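Local coordinates for protein alanine racemase 1 (Caldanaerobacter subterraneus subsp. tengcongensis MB4, PDB 4Y2W) that belongs to the alanine racemase family, coupling an N-terminal TIM-barrel domain to a C-terminal domain built mainly of beta strands, and assembles as two subunits, at residues I130-G135 against E163-H168; S278-I283 against Q318-V323; L291-S296 against V311-M316. The protein carries 1 engineered substitution. All blocks are in the same frame, centred on the assembly; numbering follows the deposited sequence.

Contact 1 (I130-G135 against E163-H168); sequences IKIDTG and EGIYSH
Ser167 OG is gripped twice by the opposite segment: it donates to Ile132 O at 2.6 Å, and it accepts from Thr134 OG1 at 2.7 Å. The serine reaches both because its OG stands anti to the backbone N (chi1 -168°). It comes to Ile132 O from above the carbonyl plane and not on a lone pair. Gln183 of helix 177-195 extends the chain by bonding to Thr134 OG1. The hydroxyl bonds continue a pairing that backbone bonds make earlier along both segments. Tyr166 N meets Ile130 O at 2.7 Å, and Ile132 N meets Tyr166 O at 2.7 Å. This is parallel pairing between neighbouring strands of the TIM barrel, joined through helix 144-155 as a beta-alpha-beta unit. The two faces differ. On the Ile130 and Ile165 face, Ile132 CG1 packs on Ile165 CG1 at 3.8 Å, in contact with the surrounding helices 144-155 and 177-195. On the other, Lys131 CB lies over one face of the Tyr166 ring, 4.3 Å from its centroid, and Lys131 CD sits 3.7 Å from Tyr166 CE2. Tyr166 OH bonds to Thr105. Next in the chain after Ser167, His168 lines a pocket that holds an alanine.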
loop_
_atom_site.group_PDB
_atom_site.type_symbol
_atom_site.label_atom_id
_atom_site.label_comp_id
_atom_site.label_asym_id
_atom_site.label_seq_id
_atom_site.Cartn_x
_atom_site.Cartn_y
_atom_site.Cartn_z
ATOM N N ILE A 130 29.961 -6.079 3.635
ATOM C CA ILE A 130 30.405 -4.854 3.017
ATOM C C ILE A 130 29.808 -4.667 1.629
ATOM O O ILE A 130 29.874 -5.549 0.817
ATOM C CB ILE A 130 31.940 -4.817 2.989
ATOM C CG1 ILE A 130 32.498 -4.946 4.392
ATOM C CG2 ILE A 130 32.443 -3.537 2.397
ATOM C CD1 ILE A 130 31.938 -3.967 5.387
ATOM N N LYS A 131 29.214 -3.515 1.358
ATOM C CA LYS A 131 28.618 -3.281 0.051
ATOM C C LYS A 131 29.538 -2.521 -0.839
ATOM O O LYS A 131 30.097 -1.523 -0.463
ATOM C CB LYS A 131 27.246 -2.592 0.118
ATOM C CG LYS A 131 26.739 -1.975 -1.183
ATOM C CD LYS A 131 25.747 -2.805 -1.989
ATOM C CE LYS A 131 25.214 -2.062 -3.220
ATOM N NZ LYS A 131 23.749 -1.794 -3.371
ATOM N N ILE A 132 29.665 -3.019 -2.053
ATOM C CA ILE A 132 30.495 -2.403 -3.047
ATOM C C ILE A 132 29.671 -1.888 -4.209
ATOM O O ILE A 132 28.833 -2.575 -4.734
ATOM C CB ILE A 132 31.543 -3.401 -3.553
ATOM C CG1 ILE A 132 32.215 -4.078 -2.382
ATOM C CG2 ILE A 132 32.587 -2.704 -4.384
ATOM C CD1 ILE A 132 33.052 -3.148 -1.545
ATOM N N ASP A 133 29.935 -0.665 -4.616
ATOM C CA ASP A 133 29.235 -0.083 -5.753
ATOM C C ASP A 133 30.058 -0.302 -7.023
ATOM O O ASP A 133 31.038 0.401 -7.269
ATOM C CB ASP A 133 28.997 1.406 -5.509
ATOM C CG ASP A 133 27.949 1.989 -6.428
ATOM O OD1 ASP A 133 27.837 1.528 -7.588
ATOM O OD2 ASP A 133 27.236 2.918 -5.984
ATOM N N THR A 134 29.651 -1.282 -7.824
ATOM C CA THR A 134 30.387 -1.657 -9.028
ATOM C C THR A 134 29.813 -1.043 -10.306
ATOM O O THR A 134 30.284 -1.356 -11.397
ATOM C CB THR A 134 30.426 -3.190 -9.194
ATOM O OG1 THR A 134 29.097 -3.720 -9.120
ATOM C CG2 THR A 134 31.274 -3.825 -8.106
ATOM N N GLY A 135 28.819 -0.164 -10.178
ATOM C CA GLY A 135 28.180 0.450 -11.354
ATOM C C GLY A 135 26.791 1.040 -11.137
ATOM O O GLY A 135 26.421 2.019 -11.794
ATOM N N GLU A 163 31.939 -10.935 7.891
ATOM C CA GLU A 163 31.425 -12.175 7.307
ATOM C C GLU A 163 31.211 -12.118 5.798
ATOM O O GLU A 163 31.499 -13.088 5.097
ATOM C CB GLU A 163 30.101 -12.550 7.973
ATOM C CG GLU A 163 29.549 -13.906 7.562
ATOM C CD GLU A 163 28.174 -14.166 8.136
ATOM O OE1 GLU A 163 27.224 -13.452 7.755
ATOM O OE2 GLU A 163 28.039 -15.087 8.964
ATOM N N GLY A 164 30.682 -11.005 5.298
ATOM C CA GLY A 164 30.312 -10.915 3.887
ATOM C C GLY A 164 30.765 -9.663 3.168
ATOM O O GLY A 164 31.179 -8.677 3.782
ATOM N N ILE A 165 30.698 -9.725 1.844
ATOM C CA ILE A 165 30.973 -8.580 0.985
ATOM C C ILE A 165 30.159 -8.767 -0.291
ATOM O O ILE A 165 30.148 -9.857 -0.863
ATOM C CB ILE A 165 32.482 -8.431 0.674
ATOM C CG1 ILE A 165 32.726 -7.235 -0.253
ATOM C CG2 ILE A 165 33.049 -9.701 0.056
ATOM C CD1 ILE A 165 34.160 -6.750 -0.272
ATOM N N TYR A 166 29.459 -7.721 -0.723
ATOM C CA TYR A 166 28.562 -7.861 -1.866
ATOM C C TYR A 166 28.378 -6.604 -2.691
ATOM O O TYR A 166 28.764 -5.507 -2.285
ATOM C CB TYR A 166 27.201 -8.392 -1.409
ATOM C CG TYR A 166 26.344 -7.423 -0.621
ATOM C CD1 TYR A 166 26.640 -7.112 0.700
ATOM C CD2 TYR A 166 25.218 -6.834 -1.195
ATOM C CE1 TYR A 166 25.848 -6.235 1.424
ATOM C CE2 TYR A 166 24.421 -5.956 -0.482
ATOM C CZ TYR A 166 24.739 -5.659 0.828
ATOM O OH TYR A 166 23.946 -4.786 1.535
ATOM N N SER A 167 27.797 -6.809 -3.870
ATOM C CA SER A 167 27.464 -5.741 -4.804
ATOM C C SER A 167 26.132 -6.087 -5.476
ATOM O O SER A 167 25.483 -7.069 -5.106
ATOM C CB SER A 167 28.578 -5.576 -5.842
ATOM O OG SER A 167 28.417 -4.380 -6.584
ATOM N N HIS A 168 25.733 -5.282 -6.461
ATOM C CA HIS A 168 24.429 -5.422 -7.113
ATOM C C HIS A 168 24.529 -5.039 -8.591
ATOM O O HIS A 168 25.102 -3.998 -8.924
ATOM C CB HIS A 168 23.409 -4.523 -6.402
ATOM C CG HIS A 168 21.983 -4.935 -6.602
ATOM N ND1 HIS A 168 21.314 -5.749 -5.714
ATOM C CD2 HIS A 168 21.093 -4.631 -7.576
ATOM C CE1 HIS A 168 20.076 -5.940 -6.138
ATOM N NE2 HIS A 168 19.917 -5.271 -7.267
#

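Contact 2 (S278-I283 against Q318-V323); sequences SVIATI and QCMIDV
Ile283 carries CG1 between its backbone N and carbonyl carbon (chi1 48°), and the rest of the chain runs on anti (chi2 -175°), which lays the branch across Cys319. Both its CG1 and its CD1 come 3.6 Å from Cys319 SG. Farther out, CD1 touches Ile321 CG2 at 4.1 Å, the two isoleucines meeting at about a right angle. Ala281 continues this face: its CB touches both Ile321 CG1 and Val323 CG1, at 3.9 Å from each. At the far end Val279 and Val323 meet branch to branch, with Val279 CG1 3.5 Å from Val323 CG2. Strand 248-260 and strand 306-311 add side chains to this apolar layer, among them Leu257 and Val308.

Ile280, Thr282, Met320 and Asp322 point to the other face. There Met320 is bent twice along its chain. Its CG rests 3.8 Å from Ile280 CG2, while its SD lies near the methyl of Thr282, the two side chains running side by side. Thr282 OG1 turns to a different partner, the carbonyl O of Arg138 of the second subunit, and Met320 packs on Gly137 of that subunit, so this face borders the dimer interface. The carboxylate of Asp322 bonds to Thr324.

Between the faces the backbones are joined by five hydrogen bonds. Ala281 and Ile321 exchange a mutual pair, as do Ile283 and Cys319, and Val323 N adds one to Val279 O at 2.9 Å. Ile280 with Asp322 and Thr282 with Met320 are the non-hydrogen-bonded pairs that alternate with them. Running at 148° to each other, strand 278-283 and strand 319-322 form a twisted antiparallel pair within the mixed sheet of the C-terminal domain.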
loop_
_atom_site.group_PDB
_atom_site.type_symbol
_atom_site.label_atom_id
_atom_site.label_comp_id
_atom_site.label_asym_id
_atom_site.label_seq_id
_atom_site.Cartn_x
_atom_site.Cartn_y
_atom_site.Cartn_z
ATOM N N SER A 278 -27.599 -5.202 -19.809
ATOM C CA SER A 278 -26.412 -5.713 -19.140
ATOM C C SER A 278 -26.695 -6.145 -17.712
ATOM O O SER A 278 -27.638 -5.660 -17.082
ATOM C CB SER A 278 -25.318 -4.643 -19.130
ATOM O OG SER A 278 -25.067 -4.137 -20.431
ATOM N N VAL A 279 -25.865 -7.068 -17.226
ATOM C CA VAL A 279 -25.807 -7.428 -15.814
ATOM C C VAL A 279 -24.498 -6.887 -15.240
ATOM O O VAL A 279 -23.417 -7.319 -15.636
ATOM C CB VAL A 279 -25.861 -8.957 -15.603
ATOM C CG1 VAL A 279 -25.861 -9.297 -14.118
ATOM C CG2 VAL A 279 -27.092 -9.546 -16.279
ATOM N N ILE A 280 -24.605 -5.938 -14.314
ATOM C CA ILE A 280 -23.439 -5.323 -13.679
ATOM C C ILE A 280 -23.246 -5.877 -12.276
ATOM O O ILE A 280 -24.173 -5.878 -11.465
ATOM C CB ILE A 280 -23.600 -3.790 -13.577
ATOM C CG1 ILE A 280 -23.925 -3.193 -14.950
ATOM C CG2 ILE A 280 -22.351 -3.150 -12.983
ATOM C CD1 ILE A 280 -22.949 -3.574 -16.043
ATOM N N ALA A 281 -22.040 -6.348 -11.990
ATOM C CA ALA A 281 -21.698 -6.759 -10.640
ATOM C C ALA A 281 -20.802 -5.705 -9.999
ATOM O O ALA A 281 -20.008 -5.053 -10.679
ATOM C CB ALA A 281 -21.012 -8.115 -10.647
ATOM N N THR A 282 -20.949 -5.535 -8.691
ATOM C CA THR A 282 -20.076 -4.666 -7.919
ATOM C C THR A 282 -19.211 -5.556 -7.028
ATOM O O THR A 282 -19.697 -6.538 -6.456
ATOM C CB THR A 282 -20.887 -3.685 -7.053
ATOM O OG1 THR A 282 -21.898 -3.062 -7.852
ATOM C CG2 THR A 282 -19.988 -2.620 -6.463
ATOM N N ILE A 283 -17.933 -5.215 -6.909
ATOM C CA ILE A 283 -17.007 -6.014 -6.116
ATOM C C ILE A 283 -16.272 -5.122 -5.119
ATOM O O ILE A 283 -15.839 -4.021 -5.464
ATOM C CB ILE A 283 -16.014 -6.805 -6.999
ATOM C CG1 ILE A 283 -15.376 -5.906 -8.072
ATOM C CG2 ILE A 283 -16.719 -7.984 -7.659
ATOM C CD1 ILE A 283 -14.483 -6.653 -9.044
ATOM N N GLN A 318 -14.135 -0.175 -4.147
ATOM C CA GLN A 318 -14.966 -1.040 -4.978
ATOM C C GLN A 318 -14.848 -0.680 -6.449
ATOM O O GLN A 318 -14.290 0.353 -6.796
ATOM C CB GLN A 318 -16.427 -0.965 -4.525
ATOM C CG GLN A 318 -17.048 0.416 -4.643
ATOM C CD GLN A 318 -17.871 0.802 -3.422
ATOM O OE1 GLN A 318 -17.428 1.600 -2.597
ATOM N NE2 GLN A 318 -19.068 0.235 -3.301
ATOM N N CYS A 319 -15.353 -1.558 -7.306
ATOM C CA CYS A 319 -15.462 -1.265 -8.731
ATOM C C CYS A 319 -16.532 -2.144 -9.355
ATOM O O CYS A 319 -16.971 -3.124 -8.753
ATOM C CB CYS A 319 -14.122 -1.461 -9.443
ATOM S SG CYS A 319 -13.535 -3.167 -9.466
ATOM N N MET A 320 -16.950 -1.775 -10.561
ATOM C CA MET A 320 -17.977 -2.505 -11.287
ATOM C C MET A 320 -17.391 -3.302 -12.446
ATOM O O MET A 320 -16.411 -2.891 -13.069
ATOM C CB MET A 320 -19.030 -1.537 -11.814
ATOM C CG MET A 320 -20.013 -1.067 -10.757
ATOM S SD MET A 320 -19.259 -0.058 -9.472
ATOM C CE MET A 320 -18.907 1.447 -10.385
ATOM N N ILE A 321 -18.014 -4.440 -12.734
ATOM C CA ILE A 321 -17.616 -5.293 -13.848
ATOM C C ILE A 321 -18.841 -5.730 -14.648
ATOM O O ILE A 321 -19.915 -5.936 -14.085
ATOM C CB ILE A 321 -16.836 -6.542 -13.371
ATOM C CG1 ILE A 321 -17.506 -7.181 -12.148
ATOM C CG2 ILE A 321 -15.399 -6.170 -13.040
ATOM C CD1 ILE A 321 -17.034 -8.591 -11.850
ATOM N N ASP A 322 -18.673 -5.862 -15.962
ATOM C CA ASP A 322 -19.744 -6.319 -16.842
ATOM C C ASP A 322 -19.746 -7.840 -16.872
ATOM O O ASP A 322 -18.818 -8.455 -17.394
ATOM C CB ASP A 322 -19.559 -5.764 -18.261
ATOM C CG ASP A 322 -20.768 -6.013 -19.149
ATOM O OD1 ASP A 322 -21.518 -6.973 -18.884
ATOM O OD2 ASP A 322 -20.971 -5.247 -20.111
ATOM N N VAL A 323 -20.797 -8.439 -16.318
ATOM C CA VAL A 323 -20.896 -9.897 -16.238
ATOM C C VAL A 323 -22.020 -10.438 -17.123
ATOM O O VAL A 323 -22.525 -11.541 -16.900
ATOM C CB VAL A 323 -21.077 -10.363 -14.774
ATOM C CG1 VAL A 323 -19.886 -9.928 -13.932
ATOM C CG2 VAL A 323 -22.370 -9.831 -14.174
#

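Contact 3 (L291-S296 against V311-M316); sequences LDRRLS and VGRVCM. With ALA (alanine), chain D.
Ser296 OG accepts the backbone N-H of Val314 at 3.0 Å, a nearly straight bond (164°) and the hydrogen bond that ties the two loops together. On its own side the same hydroxyl is modelled so close to Arg293 O that the length of that bond is doubtful, though its direction, serine to carbonyl, fits the oxygen's role as acceptor from Val314. The turn carrying Ser296 is shaped by Asp292, whose OD1 takes the N-H of Arg294 at 2.7 Å in an Asx turn. A weak salt bridge runs from Arg294 NH2 to Asp292 OD2.

The apolar part centres on Val314, whose CB is directed toward segment 291-296. Its CG1, anti to the backbone N, sits 3.8 Å from Leu291 O and 4.3 Å from Leu291 CD2, while CG2 faces the Ser296 backbone.

Like charges also meet. Arg293 and Arg313 lie side by side, Arg293 NH2 4.0 Å from Arg313 NE, with guanidinium planes 43° apart. Repulsion there is probably eased by Glu174 of the second subunit, which makes a salt bridge to Arg313 NH1.

At the ligand, Met316 N donates to the O atom of the bound alanine at 2.6 Å, and Cys315 CB lies against the same oxygen. The hydroxyls of Tyr268 and Tyr287 also hydrogen-bond to the alanine and belong to the same pocket.

Leu291 packs on Cys319 of strand 319-322, Leu295 on helix 348-354, and Glu361 of the second subunit accepts from Arg293 N, which places the loops between the sheet and the dimer interface.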
loop_
_atom_site.group_PDB
_atom_site.type_symbol
_atom_site.label_atom_id
_atom_site.label_comp_id
_atom_site.label_asym_id
_atom_site.label_seq_id
_atom_site.Cartn_x
_atom_site.Cartn_y
_atom_site.Cartn_z
ATOM N N LEU A 291 -5.602 -1.986 -6.166
ATOM C CA LEU A 291 -6.078 -2.102 -7.542
ATOM C C LEU A 291 -5.944 -0.747 -8.223
ATOM O O LEU A 291 -6.738 0.152 -7.974
ATOM C CB LEU A 291 -7.531 -2.578 -7.577
ATOM C CG LEU A 291 -8.050 -2.927 -8.972
ATOM C CD1 LEU A 291 -7.223 -4.056 -9.571
ATOM C CD2 LEU A 291 -9.526 -3.296 -8.934
ATOM N N ASP A 292 -4.943 -0.608 -9.086
ATOM C CA ASP A 292 -4.597 0.695 -9.650
ATOM C C ASP A 292 -5.764 1.317 -10.408
ATOM O O ASP A 292 -6.396 0.676 -11.244
ATOM C CB ASP A 292 -3.377 0.590 -10.568
ATOM C CG ASP A 292 -2.784 1.941 -10.903
ATOM O OD1 ASP A 292 -3.532 2.848 -11.316
ATOM O OD2 ASP A 292 -1.562 2.106 -10.743
ATOM N N ARG A 293 -6.022 2.585 -10.113
ATOM C CA ARG A 293 -7.130 3.319 -10.706
ATOM C C ARG A 293 -7.008 3.465 -12.230
ATOM O O ARG A 293 -8.014 3.667 -12.916
ATOM C CB ARG A 293 -7.241 4.693 -10.042
ATOM C CG ARG A 293 -8.483 5.477 -10.411
ATOM C CD ARG A 293 -8.715 6.616 -9.434
ATOM N NE ARG A 293 -9.545 7.664 -10.020
ATOM C CZ ARG A 293 -9.105 8.612 -10.843
ATOM N NH1 ARG A 293 -7.824 8.671 -11.197
ATOM N NH2 ARG A 293 -9.954 9.511 -11.321
ATOM N N ARG A 294 -5.789 3.356 -12.761
ATOM C CA ARG A 294 -5.576 3.419 -14.215
ATOM C C ARG A 294 -6.186 2.229 -14.969
ATOM O O ARG A 294 -6.348 2.296 -16.185
ATOM C CB ARG A 294 -4.085 3.584 -14.561
ATOM C CG ARG A 294 -3.604 5.027 -14.443
ATOM C CD ARG A 294 -2.120 5.190 -14.736
ATOM N NE ARG A 294 -1.302 4.457 -13.770
ATOM C CZ ARG A 294 -0.268 3.664 -14.065
ATOM N NH1 ARG A 294 0.152 3.495 -15.324
ATOM N NH2 ARG A 294 0.379 3.050 -13.076
ATOM N N LEU A 295 -6.538 1.163 -14.249
ATOM C CA LEU A 295 -7.265 0.033 -14.836
ATOM C C LEU A 295 -8.741 0.346 -15.115
ATOM O O LEU A 295 -9.450 -0.488 -15.676
ATOM C CB LEU A 295 -7.166 -1.198 -13.933
ATOM C CG LEU A 295 -5.762 -1.703 -13.590
ATOM C CD1 LEU A 295 -5.864 -2.953 -12.734
ATOM C CD2 LEU A 295 -4.941 -1.983 -14.838
ATOM N N SER A 296 -9.202 1.529 -14.711
ATOM C CA SER A 296 -10.524 2.030 -15.098
ATOM C C SER A 296 -10.763 1.836 -16.595
ATOM O O SER A 296 -10.035 2.404 -17.413
ATOM C CB SER A 296 -10.630 3.523 -14.768
ATOM O OG SER A 296 -10.421 3.775 -13.388
ATOM N N VAL A 311 -15.782 -1.835 -15.689
ATOM C CA VAL A 311 -16.555 -0.792 -16.358
ATOM C C VAL A 311 -16.746 0.387 -15.411
ATOM O O VAL A 311 -17.084 0.210 -14.238
ATOM C CB VAL A 311 -17.911 -1.320 -16.882
ATOM C CG1 VAL A 311 -17.689 -2.185 -18.111
ATOM C CG2 VAL A 311 -18.659 -2.106 -15.814
ATOM N N GLY A 312 -16.503 1.589 -15.926
ATOM C CA GLY A 312 -16.489 2.797 -15.106
ATOM C C GLY A 312 -15.172 2.915 -14.365
ATOM O O GLY A 312 -14.292 2.066 -14.519
ATOM N N ARG A 313 -15.036 3.970 -13.564
ATOM C CA ARG A 313 -13.803 4.216 -12.812
ATOM C C ARG A 313 -13.680 3.263 -11.633
ATOM O O ARG A 313 -14.687 2.802 -11.087
ATOM C CB ARG A 313 -13.733 5.660 -12.299
ATOM C CG ARG A 313 -13.723 6.717 -13.390
ATOM C CD ARG A 313 -12.810 7.882 -13.041
ATOM N NE ARG A 313 -12.906 8.961 -14.027
ATOM C CZ ARG A 313 -13.613 10.084 -13.885
ATOM N NH1 ARG A 313 -14.315 10.335 -12.785
ATOM N NH2 ARG A 313 -13.614 10.983 -14.866
ATOM N N VAL A 314 -12.439 2.967 -11.255
ATOM C CA VAL A 314 -12.166 2.199 -10.052
ATOM C C VAL A 314 -12.281 3.151 -8.866
ATOM O O VAL A 314 -11.612 4.184 -8.823
ATOM C CB VAL A 314 -10.768 1.550 -10.093
ATOM C CG1 VAL A 314 -10.428 0.892 -8.764
ATOM C CG2 VAL A 314 -10.697 0.532 -11.218
ATOM N N CYS A 315 -13.156 2.809 -7.924
ATOM C CA CYS A 315 -13.355 3.605 -6.717
ATOM C C CYS A 315 -12.310 3.209 -5.684
ATOM O O CYS A 315 -11.493 2.320 -5.923
ATOM C CB CYS A 315 -14.768 3.393 -6.160
ATOM S SG CYS A 315 -16.098 3.632 -7.363
ATOM N N MET A 316 -12.339 3.868 -4.536
ATOM C CA MET A 316 -11.368 3.618 -3.481
ATOM C C MET A 316 -11.503 2.213 -2.894
ATOM O O MET A 316 -10.503 1.570 -2.572
ATOM C CB MET A 316 -11.547 4.656 -2.376
ATOM C CG MET A 316 -10.461 4.656 -1.313
ATOM S SD MET A 316 -10.480 6.193 -0.369
ATOM C CE MET A 316 -9.404 5.751 0.991
HETATM N N ALA D . -15.736 7.314 -2.997
HETATM C CA ALA D . -14.564 8.085 -3.499
HETATM C C ALA D . -13.710 7.208 -4.414
HETATM O O ALA D . -13.762 5.983 -4.316
HETATM C CB ALA D . -13.739 8.620 -2.334
HETATM O OXT ALA D . -12.956 7.682 -5.272
#

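In the fold
All three contacts are largely buried, but they lie in different parts of the fold. Contact 1 sits in the barrel, on the opposite side of the chain's centre from the other two; its centre is about 50 Å from that of contact 2 and about 41 Å from that of contact 3. Contacts 2 and 3 share the C-terminal domain and touch, through a probable hydrogen bond from Val311 N to Met320 O and packing of Val311 on Asp322. Both border the second subunit. Parallel strands and hydroxyls hold contact 1, antiparallel strands and apolar faces contact 2, whereas contact 3 joins irregular loops by a serine, a valine and arginines. Contacts 1 and 3 each contribute to a different alanine pocket.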